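Local structure of thiazoline oxidase/subtilisin-like protease (Prochloron didemni, 4H6X) at residues Leu46-Val54 with Thr114-Val125; Ser55-Glu63 with Asn155-Leu166. The protein is a subtilisin-like serine protease that probably cleaves a precursor peptide and cyclises its core segment by transamidation during patellamide maturation. All coordinates share one frame; numbering follows the deposited sequence.

Interaction 1. Residues Leu46-Val54 with Thr114-Val125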
loop_
_atom_site.group_PDB
_atom_site.type_symbol
_atom_site.label_atom_id
_atom_site.label_comp_id
_atom_site.label_asym_id
_atom_site.label_seq_id
_atom_site.Cartn_x
_atom_site.Cartn_y
_atom_site.Cartn_z
ATOM N N LEU A 46 3.642 16.254 -5.839
ATOM C CA LEU A 46 3.047 16.504 -4.517
ATOM C C LEU A 46 4.110 16.561 -3.431
ATOM O O LEU A 46 5.040 15.746 -3.424
ATOM C CB LEU A 46 1.982 15.465 -4.179
ATOM C CG LEU A 46 0.921 15.250 -5.260
ATOM C CD1 LEU A 46 -0.101 14.209 -4.830
ATOM C CD2 LEU A 46 0.233 16.558 -5.632
ATOM N N SER A 47 3.971 17.521 -2.513
ATOM C CA SER A 47 5.000 17.771 -1.501
ATOM C C SER A 47 5.224 16.583 -0.569
ATOM O O SER A 47 6.321 16.412 -0.049
ATOM C CB SER A 47 4.705 19.043 -0.686
ATOM O OG SER A 47 3.447 18.969 -0.025
ATOM N N CYS A 48 4.202 15.752 -0.381
ATOM C CA CYS A 48 4.358 14.544 0.434
ATOM C C CYS A 48 5.451 13.605 -0.081
ATOM O O CYS A 48 5.953 12.779 0.673
ATOM C CB CYS A 48 3.027 13.811 0.598
ATOM S SG CYS A 48 2.369 13.088 -0.921
ATOM N N PHE A 49 5.814 13.738 -1.355
ATOM C CA PHE A 49 6.895 12.958 -1.941
ATOM C C PHE A 49 8.229 13.703 -1.964
ATOM O O PHE A 49 9.258 13.131 -2.322
ATOM C CB PHE A 49 6.517 12.461 -3.338
ATOM C CG PHE A 49 5.283 11.604 -3.352
ATOM C CD1 PHE A 49 4.239 11.868 -4.234
ATOM C CD2 PHE A 49 5.155 10.536 -2.461
ATOM C CE1 PHE A 49 3.095 11.083 -4.234
ATOM C CE2 PHE A 49 4.011 9.747 -2.455
ATOM C CZ PHE A 49 2.979 10.022 -3.341
ATOM N N GLU A 50 8.207 14.971 -1.550
ATOM C CA GLU A 50 9.426 15.780 -1.444
ATOM C C GLU A 50 10.416 15.193 -0.426
ATOM O O GLU A 50 10.194 15.236 0.781
ATOM C CB GLU A 50 9.062 17.231 -1.083
ATOM C CG GLU A 50 10.250 18.108 -0.742
ATOM C CD GLU A 50 11.138 18.336 -1.935
ATOM O OE1 GLU A 50 10.759 19.152 -2.800
ATOM O OE2 GLU A 50 12.208 17.693 -2.003
ATOM N N GLY A 51 11.514 14.650 -0.928
ATOM C CA GLY A 51 12.479 13.972 -0.075
ATOM C C GLY A 51 12.242 12.466 0.066
ATOM O O GLY A 51 13.046 11.785 0.680
ATOM N N ALA A 52 11.140 11.948 -0.487
ATOM C CA ALA A 52 10.897 10.506 -0.510
ATOM C C ALA A 52 11.835 9.845 -1.514
ATOM O O ALA A 52 12.160 10.427 -2.553
ATOM C CB ALA A 52 9.445 10.208 -0.863
ATOM N N GLU A 53 12.302 8.644 -1.199
ATOM C CA GLU A 53 13.101 7.887 -2.148
ATOM C C GLU A 53 12.158 7.166 -3.111
ATOM O O GLU A 53 12.009 5.948 -3.033
ATOM C CB GLU A 53 13.994 6.879 -1.419
ATOM C CG GLU A 53 15.460 7.258 -1.366
ATOM C CD GLU A 53 16.246 6.593 -2.469
ATOM O OE1 GLU A 53 16.660 5.420 -2.283
ATOM O OE2 GLU A 53 16.442 7.247 -3.522
ATOM N N VAL A 54 11.519 7.927 -4.006
ATOM C CA VAL A 54 10.581 7.364 -4.984
ATOM C C VAL A 54 11.136 7.444 -6.400
ATOM O O VAL A 54 11.816 8.406 -6.748
ATOM C CB VAL A 54 9.195 8.055 -4.952
ATOM C CG1 VAL A 54 8.431 7.691 -3.689
ATOM C CG2 VAL A 54 9.305 9.572 -5.122
ATOM N N THR A 114 0.566 5.241 -2.611
ATOM C CA THR A 114 1.986 5.566 -2.493
ATOM C C THR A 114 2.245 6.530 -1.327
ATOM O O THR A 114 3.199 6.345 -0.564
ATOM C CB THR A 114 2.547 6.115 -3.820
ATOM O OG1 THR A 114 2.284 5.167 -4.871
ATOM C CG2 THR A 114 4.035 6.352 -3.727
ATOM N N SER A 115 1.387 7.541 -1.188
ATOM C CA SER A 115 1.497 8.491 -0.070
ATOM C C SER A 115 1.289 7.807 1.291
ATOM O O SER A 115 1.952 8.154 2.278
ATOM C CB SER A 115 0.524 9.672 -0.259
ATOM O OG SER A 115 -0.835 9.276 -0.052
ATOM N N THR A 116 0.384 6.831 1.339
ATOM C CA THR A 116 0.139 6.058 2.578
ATOM C C THR A 116 1.388 5.300 3.031
ATOM O O THR A 116 1.651 5.140 4.231
ATOM C CB THR A 116 -1.046 5.082 2.394
ATOM O OG1 THR A 116 -2.247 5.851 2.238
ATOM C CG2 THR A 116 -1.211 4.146 3.602
ATOM N N ILE A 117 2.150 4.825 2.057
ATOM C CA ILE A 117 3.335 4.052 2.333
ATOM C C ILE A 117 4.516 4.969 2.635
ATOM O O ILE A 117 5.271 4.729 3.586
ATOM C CB ILE A 117 3.644 3.068 1.170
ATOM C CG1 ILE A 117 2.539 1.991 1.102
ATOM C CG2 ILE A 117 5.016 2.443 1.359
ATOM C CD1 ILE A 117 2.524 1.152 -0.169
ATOM N N VAL A 118 4.684 6.013 1.832
ATOM C CA VAL A 118 5.958 6.734 1.851
ATOM C C VAL A 118 5.887 8.256 2.014
ATOM O O VAL A 118 6.921 8.931 2.008
ATOM C CB VAL A 118 6.832 6.350 0.636
ATOM C CG1 VAL A 118 6.457 7.163 -0.604
ATOM C CG2 VAL A 118 8.311 6.493 0.960
ATOM N N GLY A 119 4.688 8.800 2.159
ATOM C CA GLY A 119 4.563 10.249 2.341
ATOM C C GLY A 119 5.444 10.749 3.480
ATOM O O GLY A 119 5.521 10.122 4.542
ATOM N N GLN A 120 6.107 11.878 3.254
ATOM C CA GLN A 120 7.067 12.425 4.220
ATOM C C GLN A 120 6.405 13.033 5.457
ATOM O O GLN A 120 5.302 13.589 5.379
ATOM C CB GLN A 120 8.005 13.417 3.532
ATOM C CG GLN A 120 8.798 12.791 2.393
ATOM C CD GLN A 120 9.686 11.648 2.858
ATOM O OE1 GLN A 120 9.315 10.467 2.761
ATOM N NE2 GLN A 120 10.861 11.989 3.368
ATOM N N GLU A 121 7.063 12.911 6.606
ATOM C CA GLU A 121 6.491 13.487 7.823
ATOM C C GLU A 121 6.444 15.013 7.660
ATOM O O GLU A 121 7.291 15.575 6.980
ATOM C CB GLU A 121 7.304 13.096 9.054
ATOM C CG GLU A 121 6.581 13.373 10.355
ATOM C CD GLU A 121 7.426 13.102 11.588
ATOM O OE1 GLU A 121 8.650 12.862 11.472
ATOM O OE2 GLU A 121 6.844 13.133 12.679
ATOM N N HIS A 122 5.433 15.649 8.250
ATOM C CA HIS A 122 5.234 17.110 8.200
ATOM C C HIS A 122 4.627 17.604 6.885
ATOM O O HIS A 122 4.318 18.781 6.749
ATOM C CB HIS A 122 6.522 17.885 8.549
ATOM C CG HIS A 122 7.239 17.347 9.749
ATOM N ND1 HIS A 122 6.689 17.362 11.015
ATOM C CD2 HIS A 122 8.458 16.767 9.873
ATOM C CE1 HIS A 122 7.540 16.813 11.866
ATOM N NE2 HIS A 122 8.618 16.445 11.199
ATOM N N SER A 123 4.433 16.695 5.932
ATOM C CA SER A 123 3.736 17.007 4.695
ATOM C C SER A 123 2.240 16.783 4.925
ATOM O O SER A 123 1.848 16.390 6.020
ATOM C CB SER A 123 4.272 16.128 3.562
ATOM O OG SER A 123 3.593 14.882 3.516
ATOM N N PRO A 124 1.392 17.037 3.907
ATOM C CA PRO A 124 -0.034 16.748 4.078
ATOM C C PRO A 124 -0.327 15.250 4.277
ATOM O O PRO A 124 -1.375 14.889 4.843
ATOM C CB PRO A 124 -0.661 17.236 2.763
ATOM C CG PRO A 124 0.343 18.159 2.165
ATOM C CD PRO A 124 1.676 17.623 2.588
ATOM N N VAL A 125 0.585 14.390 3.818
ATOM C CA VAL A 125 0.438 12.944 4.054
ATOM C C VAL A 125 1.715 12.318 4.603
ATOM O O VAL A 125 2.731 12.219 3.916
ATOM C CB VAL A 125 -0.034 12.172 2.798
ATOM C CG1 VAL A 125 -0.293 10.705 3.142
ATOM C CG2 VAL A 125 -1.298 12.785 2.226
#

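Interaction 2. Residues Ser55-Glu63 with Asn155-Leu166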
loop_
_atom_site.group_PDB
_atom_site.type_symbol
_atom_site.label_atom_id
_atom_site.label_comp_id
_atom_site.label_asym_id
_atom_site.label_seq_id
_atom_site.Cartn_x
_atom_site.Cartn_y
_atom_site.Cartn_z
ATOM N N SER A 55 10.831 6.447 -7.228
ATOM C CA SER A 55 11.145 6.531 -8.663
ATOM C C SER A 55 10.166 5.663 -9.446
ATOM O O SER A 55 9.588 4.722 -8.887
ATOM C CB SER A 55 12.573 6.069 -8.932
ATOM O OG SER A 55 12.708 4.715 -8.558
ATOM N N LYS A 56 9.974 5.991 -10.724
ATOM C CA LYS A 56 9.075 5.222 -11.582
ATOM C C LYS A 56 9.839 4.332 -12.546
ATOM O O LYS A 56 10.796 4.772 -13.172
ATOM C CB LYS A 56 8.147 6.137 -12.395
ATOM C CG LYS A 56 7.235 7.009 -11.556
ATOM C CD LYS A 56 6.355 7.868 -12.439
ATOM C CE LYS A 56 5.792 9.038 -11.657
ATOM N NZ LYS A 56 4.756 9.788 -12.432
ATOM N N VAL A 57 9.389 3.087 -12.668
ATOM C CA VAL A 57 9.843 2.203 -13.716
ATOM C C VAL A 57 8.595 1.759 -14.480
ATOM O O VAL A 57 7.803 0.974 -13.966
ATOM C CB VAL A 57 10.645 0.993 -13.152
ATOM C CG1 VAL A 57 10.964 -0.008 -14.261
ATOM C CG2 VAL A 57 11.937 1.468 -12.487
ATOM N N PHE A 58 8.414 2.302 -15.684
ATOM C CA PHE A 58 7.272 1.975 -16.534
ATOM C C PHE A 58 7.545 0.659 -17.236
ATOM O O PHE A 58 8.618 0.490 -17.795
ATOM C CB PHE A 58 7.013 3.073 -17.586
ATOM C CG PHE A 58 6.526 4.356 -17.003
ATOM C CD1 PHE A 58 5.164 4.618 -16.908
ATOM C CD2 PHE A 58 7.419 5.301 -16.531
ATOM C CE1 PHE A 58 4.713 5.804 -16.350
ATOM C CE2 PHE A 58 6.977 6.484 -15.972
ATOM C CZ PHE A 58 5.621 6.734 -15.879
ATOM N N PRO A 59 6.574 -0.274 -17.216
ATOM C CA PRO A 59 6.770 -1.547 -17.926
ATOM C C PRO A 59 7.116 -1.236 -19.385
ATOM O O PRO A 59 6.344 -0.553 -20.063
ATOM C CB PRO A 59 5.395 -2.224 -17.824
ATOM C CG PRO A 59 4.762 -1.608 -16.623
ATOM C CD PRO A 59 5.238 -0.181 -16.610
ATOM N N TYR A 60 8.265 -1.719 -19.854
ATOM C CA TYR A 60 8.759 -1.352 -21.180
ATOM C C TYR A 60 7.924 -1.954 -22.322
ATOM O O TYR A 60 8.028 -1.518 -23.483
ATOM C CB TYR A 60 10.223 -1.745 -21.305
ATOM C CG TYR A 60 10.487 -3.213 -20.998
ATOM C CD1 TYR A 60 10.445 -4.166 -22.005
ATOM C CD2 TYR A 60 10.746 -3.636 -19.696
ATOM C CE1 TYR A 60 10.676 -5.498 -21.737
ATOM C CE2 TYR A 60 10.976 -4.973 -19.407
ATOM C CZ TYR A 60 10.945 -5.894 -20.435
ATOM O OH TYR A 60 11.140 -7.210 -20.175
ATOM N N TRP A 61 7.115 -2.957 -21.988
ATOM C CA TRP A 61 6.216 -3.596 -22.949
ATOM C C TRP A 61 4.877 -2.866 -23.135
ATOM O O TRP A 61 4.055 -3.280 -23.956
ATOM C CB TRP A 61 5.996 -5.082 -22.599
ATOM C CG TRP A 61 5.328 -5.332 -21.255
ATOM C CD1 TRP A 61 3.989 -5.500 -21.017
ATOM C CD2 TRP A 61 5.983 -5.472 -19.986
ATOM N NE1 TRP A 61 3.773 -5.710 -19.675
ATOM C CE2 TRP A 61 4.979 -5.698 -19.020
ATOM C CE3 TRP A 61 7.329 -5.426 -19.573
ATOM C CZ2 TRP A 61 5.276 -5.874 -17.650
ATOM C CZ3 TRP A 61 7.626 -5.603 -18.193
ATOM C CH2 TRP A 61 6.600 -5.824 -17.264
ATOM N N HIS A 62 4.665 -1.772 -22.402
ATOM C CA HIS A 62 3.475 -0.923 -22.595
ATOM C C HIS A 62 3.716 0.189 -23.604
ATOM O O HIS A 62 4.779 0.792 -23.619
ATOM C CB HIS A 62 3.035 -0.276 -21.274
ATOM C CG HIS A 62 2.521 -1.249 -20.260
ATOM N ND1 HIS A 62 2.326 -0.907 -18.939
ATOM C CD2 HIS A 62 2.174 -2.555 -20.367
ATOM C CE1 HIS A 62 1.856 -1.954 -18.281
ATOM N NE2 HIS A 62 1.757 -2.969 -19.124
ATOM N N GLU A 63 2.724 0.455 -24.448
ATOM C CA GLU A 63 2.707 1.689 -25.239
ATOM C C GLU A 63 2.445 2.844 -24.269
ATOM O O GLU A 63 1.537 2.754 -23.442
ATOM C CB GLU A 63 1.623 1.641 -26.317
ATOM C CG GLU A 63 1.921 0.724 -27.499
ATOM C CD GLU A 63 3.095 1.188 -28.362
ATOM O OE1 GLU A 63 3.463 2.388 -28.324
ATOM O OE2 GLU A 63 3.653 0.339 -29.092
ATOM N N ASN A 155 -0.152 -9.715 -17.855
ATOM C CA ASN A 155 0.501 -8.443 -17.597
ATOM C C ASN A 155 0.977 -8.329 -16.152
ATOM O O ASN A 155 2.066 -7.815 -15.893
ATOM C CB ASN A 155 -0.419 -7.275 -17.941
ATOM C CG ASN A 155 0.273 -5.940 -17.797
ATOM O OD1 ASN A 155 1.271 -5.670 -18.473
ATOM N ND2 ASN A 155 -0.243 -5.095 -16.901
ATOM N N LEU A 156 0.170 -8.817 -15.215
ATOM C CA LEU A 156 0.554 -8.776 -13.816
ATOM C C LEU A 156 1.759 -9.692 -13.564
ATOM O O LEU A 156 2.684 -9.323 -12.846
ATOM C CB LEU A 156 -0.630 -9.109 -12.911
ATOM C CG LEU A 156 -0.410 -9.033 -11.396
ATOM C CD1 LEU A 156 0.257 -7.735 -10.911
ATOM C CD2 LEU A 156 -1.760 -9.230 -10.714
ATOM N N ALA A 157 1.749 -10.873 -14.180
ATOM C CA ALA A 157 2.887 -11.796 -14.091
ATOM C C ALA A 157 4.176 -11.134 -14.593
ATOM O O ALA A 157 5.215 -11.196 -13.949
ATOM C CB ALA A 157 2.605 -13.071 -14.877
ATOM N N ARG A 158 4.092 -10.512 -15.762
ATOM C CA ARG A 158 5.236 -9.788 -16.325
ATOM C C ARG A 158 5.712 -8.661 -15.386
ATOM O O ARG A 158 6.913 -8.459 -15.201
ATOM C CB ARG A 158 4.868 -9.247 -17.706
ATOM C CG ARG A 158 4.552 -10.346 -18.718
ATOM C CD ARG A 158 4.226 -9.758 -20.092
ATOM N NE ARG A 158 5.424 -9.289 -20.807
ATOM C CZ ARG A 158 5.414 -8.804 -22.056
ATOM N NH1 ARG A 158 4.265 -8.693 -22.737
ATOM N NH2 ARG A 158 6.554 -8.432 -22.628
ATOM N N ALA A 159 4.763 -7.921 -14.818
ATOM C CA ALA A 159 5.090 -6.870 -13.845
ATOM C C ALA A 159 5.837 -7.405 -12.608
ATOM O O ALA A 159 6.783 -6.781 -12.122
ATOM C CB ALA A 159 3.831 -6.128 -13.435
ATOM N N ILE A 160 5.380 -8.543 -12.091
ATOM C CA ILE A 160 5.993 -9.168 -10.909
ATOM C C ILE A 160 7.432 -9.615 -11.229
ATOM O O ILE A 160 8.340 -9.324 -10.447
ATOM C CB ILE A 160 5.100 -10.301 -10.347
ATOM C CG1 ILE A 160 3.877 -9.689 -9.650
ATOM C CG2 ILE A 160 5.857 -11.203 -9.358
ATOM C CD1 ILE A 160 2.739 -10.677 -9.418
ATOM N N ASP A 161 7.642 -10.268 -12.389
ATOM C CA ASP A 161 8.999 -10.683 -12.790
ATOM C C ASP A 161 9.892 -9.472 -12.858
ATOM O O ASP A 161 11.036 -9.540 -12.434
ATOM C CB ASP A 161 9.042 -11.404 -14.157
ATOM C CG ASP A 161 8.469 -12.799 -14.101
ATOM O OD1 ASP A 161 8.579 -13.442 -13.034
ATOM O OD2 ASP A 161 7.888 -13.241 -15.115
ATOM N N LEU A 162 9.386 -8.366 -13.429
ATOM C CA LEU A 162 10.169 -7.133 -13.462
ATOM C C LEU A 162 10.453 -6.586 -12.047
ATOM O O LEU A 162 11.572 -6.197 -11.739
ATOM C CB LEU A 162 9.489 -6.052 -14.327
ATOM C CG LEU A 162 10.272 -4.731 -14.493
ATOM C CD1 LEU A 162 11.697 -4.964 -15.011
ATOM C CD2 LEU A 162 9.498 -3.795 -15.417
ATOM N N ALA A 163 9.422 -6.519 -11.211
ATOM C CA ALA A 163 9.570 -6.057 -9.826
ATOM C C ALA A 163 10.654 -6.844 -9.072
ATOM O O ALA A 163 11.445 -6.250 -8.334
ATOM C CB ALA A 163 8.247 -6.166 -9.092
ATOM N N LEU A 164 10.672 -8.168 -9.256
ATOM C CA LEU A 164 11.725 -9.007 -8.684
ATOM C C LEU A 164 13.119 -8.571 -9.146
ATOM O O LEU A 164 14.026 -8.381 -8.330
ATOM C CB LEU A 164 11.498 -10.479 -9.036
ATOM C CG LEU A 164 10.378 -11.170 -8.272
ATOM C CD1 LEU A 164 10.149 -12.565 -8.840
ATOM C CD2 LEU A 164 10.670 -11.206 -6.767
ATOM N N GLU A 165 13.272 -8.380 -10.455
ATOM C CA GLU A 165 14.547 -7.955 -11.009
ATOM C C GLU A 165 14.971 -6.567 -10.523
ATOM O O GLU A 165 16.161 -6.262 -10.417
ATOM C CB GLU A 165 14.503 -8.011 -12.547
ATOM C CG GLU A 165 15.881 -8.034 -13.176
ATOM C CD GLU A 165 16.677 -9.259 -12.738
ATOM O OE1 GLU A 165 16.066 -10.273 -12.362
ATOM O OE2 GLU A 165 17.908 -9.194 -12.759
ATOM N N LEU A 166 13.992 -5.727 -10.213
ATOM C CA LEU A 166 14.269 -4.406 -9.660
ATOM C C LEU A 166 14.723 -4.415 -8.186
ATOM O O LEU A 166 15.091 -3.377 -7.648
ATOM C CB LEU A 166 13.046 -3.495 -9.847
ATOM C CG LEU A 166 12.659 -3.185 -11.296
ATOM C CD1 LEU A 166 11.296 -2.512 -11.322
ATOM C CD2 LEU A 166 13.722 -2.318 -11.975
HETATM O O HOH W 1 9.605 -8.597 -21.868
#

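Interaction 1. Residues Leu46-Val54 with Thr114-Val125
Cys48 O receives the backbone N-H of Gln120 at 2.7 Å, in the carbonyl plane and fairly straight (161° at the hydrogen). The CA of Gly119 adds a CH...O contact to the same oxygen. This joins the 3-10 segment 47-49 to the chain just where it leaves the helix ending at Val118. Beside Cys48, Ser123 OG sits 3.2 Å from Cys48 CB. That hydroxyl is fixed within its own loop: it donates to Gln120 O across the type II turn 120-123 and accepts from Val125 N in an ST turn. Cys48 SG, between its backbone N and carbonyl carbon (chi1 67°), lies over one face of the Phe49 ring and reaches Ser115 CB at 3.9 Å. The Phe49 ring presents its edge to the helix, with Ser115 N close to the ring plane and 3.7 Å from CZ. Thr114 CG2 approaches CE2 of the same ring at 3.6 Å. Val118 CG1 touches Phe49 CE2 and meets Val54 CG1 at 3.7 Å. Ser47 OG rests on Pro124 CD and is hydrogen-bonded to Glu265. The contact thus packs the lead-in to edge strand 53-56 on the C-terminal end of helix 101-118. Val134 of the adjacent strand 133-138 touches both Val54 and Val118, while helix 273-293 packs against Thr116 and Ile117.

Interaction 2. Residues Ser55-Glu63 with Asn155-Leu166
Trp61 holds CG between its backbone N and carbonyl carbon (chi1 63°), which brings the indole down onto the helix. Arg158 bends at chi3 (75°) and lays its guanidinium over one indole face. The two planes are only 13° apart, and Arg158 CZ lies 3.8 Å from the centroid of the five-membered ring of Trp61, a cation-pi stack. Pro59 CB lies over the opposite face. At the indole edge, Trp61 NE1 donates to Asn155 OD1 at 2.8 Å, nearly along the C=O axis. His62 NE2 donates to the same oxygen, also at 2.8 Å, but from a direction tilted out of the carbonyl plane. Two ring N-H groups therefore grip one amide oxygen, and Asn155 ND2 is bonded to Gln139, so the amide is fixed at both ends.

In this subtilase-type parallel alpha/beta fold, the chain leaving edge strand 53-56 runs alongside helix 154-165, from Leu166 back toward Asn155. That helix packs on strands 34-39 and 133-138. The type I turn 59-62 places Trp61 and His62 on it. Were Trp61 replaced by an alanine, the Arg158 guanidinium would probably lose its stacking surface, and of the two bonds to Asn155 OD1 just described the one from His62 NE2 would remain. The six-membered end of the indole lies along the helix backbone, with Trp61 CH2 3.4 Å from Arg158 O and Trp61 CZ3 3.8 Å from Leu162 CD2. Nearer the strand, Val57 CG1 and Leu166 CD1 meet tip to tip at 3.9 Å. A water links Tyr60 OH to Arg158 NH2, lying at the guanidinium edge.

Overall arrangement
The first segments of interactions 1 and 2 adjoin at Val54 and Ser55 and share edge strand 53-56. The segments of the two contacts alternate along the chain. Helix 101-118 touches Ile35 and Ile37 of strand 34-39, and helix 154-165 touches Val36 and Ile38, so the two helices lie on opposite faces of the sheet. The contact centres are about 23 Å apart, and apart from the shared strand they do not touch. Interaction 1 is partly buried, about 13 Å from the centre of the chain. Interaction 2 is a surface contact about 17 Å from it. Asp39, His109 and Ser274 probably form the catalytic triad, as in other subtilases. His109 is on helix 101-118, and the side chain of Thr114 in interaction 1 lies near the triad without touching it.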